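Local coordinates for protein arginine--tRNA ligase (Campylobacter jejuni, PDB 3FNR) that catalyses the ATP-dependent attachment of arginine to its cognate tRNA, forming arginyl-tRNA with release of AMP and diphosphate, at residues Q14-P19 with L428-S433. The protein carries 1 engineered substitution. Residues are numbered along the deposited sequence; the frame is centred on the assembly and turned at random.
Sequences QALTNP and LLKLFS
Within 14-19, Leu16 makes the whole contact, its isobutyl group set against Lys430 and Ser433. Its CB starts out toward 428-433. CG lies beside the backbone N and anti to the carbonyl carbon (chi1 -62°), which carries the fork onward to the neighbouring helix, 4.2 Å from Ser433 OG. Both methyls face that hydroxyl: CD2 packs 3.4 Å from Ser433 OG, and CD1 lies 3.7 Å from the same oxygen. CD1 also rests against the aliphatic chain of Lys430, 3.9 Å from its CG and 4.0 Å from its CE, the two side chains crossing at a slant. The extended Lys430 chain lays CG and CE along the leucine and carries NZ past it to hydrogen-bond Asn9 and Asn13 of helix 5-17 and the carbonyls of Met362 and Ala364. The hydroxyl facing the methyls is turned back on its own helix: Ser433 OG donates to Lys430 O (2.6 Å), reaching it 20° off the carbonyl plane. This bond gives the hydroxyl of the buried Ser433 a polar partner within its own helix, consistent with methyls packing against the oxygen. No hydrogen bond joins the two segments; a polar tie between the helices comes from the lysine tip, through Asn9 and Asn13. Met362 also touches Leu16, and Phe351 of helix 336-353 packs on Ser433. The contact thus lays the last turn of helix 5-17, near the N-terminus, on helix 425-445 of the helical DALR anticodon-binding domain, whose helices 398-416 and 371-381 pack against other side chains of 428-433.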
loop_
_atom_site.group_PDB
_atom_site.type_symbol
_atom_site.label_atom_id
_atom_site.label_comp_id
_atom_site.label_asym_id
_atom_site.label_seq_id
_atom_site.Cartn_x
_atom_site.Cartn_y
_atom_site.Cartn_z
ATOM N N GLN A 14 30.053 -6.411 9.838
ATOM C CA GLN A 14 28.971 -7.399 9.761
ATOM C C GLN A 14 27.930 -7.029 8.713
ATOM O O GLN A 14 27.456 -7.889 7.967
ATOM C CB GLN A 14 28.308 -7.573 11.123
ATOM C CG GLN A 14 29.198 -8.294 12.134
ATOM C CD GLN A 14 28.792 -8.042 13.573
ATOM O OE1 GLN A 14 29.628 -8.096 14.482
ATOM N NE2 GLN A 14 27.506 -7.761 13.792
ATOM N N ALA A 15 27.593 -5.742 8.671
ATOM C CA ALA A 15 26.666 -5.195 7.700
ATOM C C ALA A 15 27.189 -5.343 6.278
ATOM O O ALA A 15 26.450 -5.733 5.378
ATOM C CB ALA A 15 26.410 -3.731 8.008
ATOM N N LEU A 16 28.470 -5.039 6.081
ATOM C CA LEU A 16 29.054 -5.023 4.741
ATOM C C LEU A 16 29.454 -6.408 4.207
ATOM O O LEU A 16 29.554 -6.594 2.992
ATOM C CB LEU A 16 30.241 -4.055 4.680
ATOM C CG LEU A 16 29.953 -2.573 4.946
ATOM C CD1 LEU A 16 31.259 -1.849 5.245
ATOM C CD2 LEU A 16 29.213 -1.921 3.784
ATOM N N THR A 17 29.695 -7.359 5.108
ATOM C CA THR A 17 30.036 -8.734 4.721
ATOM C C THR A 17 28.797 -9.457 4.177
ATOM O O THR A 17 28.894 -10.250 3.238
ATOM C CB THR A 17 30.667 -9.518 5.902
ATOM O OG1 THR A 17 31.796 -8.789 6.403
ATOM C CG2 THR A 17 31.136 -10.917 5.481
ATOM N N ASN A 18 27.634 -9.163 4.754
ATOM C CA ASN A 18 26.366 -9.726 4.275
ATOM C C ASN A 18 25.352 -8.617 4.006
ATOM O O ASN A 18 24.411 -8.453 4.785
ATOM C CB ASN A 18 25.782 -10.708 5.298
ATOM C CG ASN A 18 26.827 -11.639 5.883
ATOM O OD1 ASN A 18 27.159 -12.667 5.291
ATOM N ND2 ASN A 18 27.341 -11.288 7.061
ATOM N N PRO A 19 25.527 -7.865 2.898
ATOM C CA PRO A 19 24.717 -6.663 2.687
ATOM C C PRO A 19 23.214 -6.930 2.562
ATOM O O PRO A 19 22.418 -6.118 3.023
ATOM C CB PRO A 19 25.284 -6.066 1.397
ATOM C CG PRO A 19 25.980 -7.178 0.718
ATOM C CD PRO A 19 26.468 -8.095 1.785
ATOM N N LEU A 428 36.923 6.848 4.834
ATOM C CA LEU A 428 35.814 7.646 4.319
ATOM C C LEU A 428 34.962 6.865 3.321
ATOM O O LEU A 428 33.741 6.902 3.390
ATOM C CB LEU A 428 36.328 8.943 3.701
ATOM C CG LEU A 428 37.026 9.894 4.681
ATOM C CD1 LEU A 428 37.773 10.992 3.927
ATOM C CD2 LEU A 428 36.026 10.495 5.647
ATOM N N LEU A 429 35.613 6.154 2.407
ATOM C CA LEU A 429 34.906 5.287 1.471
ATOM C C LEU A 429 34.081 4.209 2.179
ATOM O O LEU A 429 32.926 3.991 1.818
ATOM C CB LEU A 429 35.876 4.658 0.470
ATOM C CG LEU A 429 36.463 5.611 -0.577
ATOM C CD1 LEU A 429 37.490 4.884 -1.436
ATOM C CD2 LEU A 429 35.376 6.243 -1.447
ATOM N N LYS A 430 34.663 3.558 3.187
ATOM C CA LYS A 430 33.959 2.509 3.937
ATOM C C LYS A 430 32.735 3.091 4.644
ATOM O O LYS A 430 31.651 2.494 4.617
ATOM C CB LYS A 430 34.878 1.822 4.944
ATOM C CG LYS A 430 34.288 0.549 5.561
ATOM C CD LYS A 430 35.183 -0.007 6.662
ATOM C CE LYS A 430 34.478 -1.064 7.485
ATOM N NZ LYS A 430 35.426 -1.744 8.412
ATOM N N LEU A 431 32.920 4.263 5.250
ATOM C CA LEU A 431 31.824 5.016 5.814
ATOM C C LEU A 431 30.738 5.200 4.759
ATOM O O LEU A 431 29.583 4.861 5.003
ATOM C CB LEU A 431 32.300 6.380 6.320
ATOM C CG LEU A 431 31.206 7.336 6.809
ATOM C CD1 LEU A 431 30.439 6.736 7.958
ATOM C CD2 LEU A 431 31.779 8.669 7.225
ATOM N N PHE A 432 31.132 5.702 3.590
ATOM C CA PHE A 432 30.196 6.002 2.505
ATOM C C PHE A 432 29.466 4.752 2.035
ATOM O O PHE A 432 28.269 4.809 1.750
ATOM C CB PHE A 432 30.919 6.669 1.329
ATOM C CG PHE A 432 31.277 8.121 1.559
ATOM C CD1 PHE A 432 31.603 8.930 0.480
ATOM C CD2 PHE A 432 31.282 8.682 2.837
ATOM C CE1 PHE A 432 31.943 10.259 0.665
ATOM C CE2 PHE A 432 31.629 10.014 3.037
ATOM C CZ PHE A 432 31.956 10.803 1.950
ATOM N N SER A 433 30.179 3.624 1.994
ATOM C CA SER A 433 29.608 2.359 1.526
ATOM C C SER A 433 28.489 1.905 2.443
ATOM O O SER A 433 27.519 1.293 1.997
ATOM C CB SER A 433 30.671 1.267 1.419
ATOM O OG SER A 433 31.034 0.785 2.696
#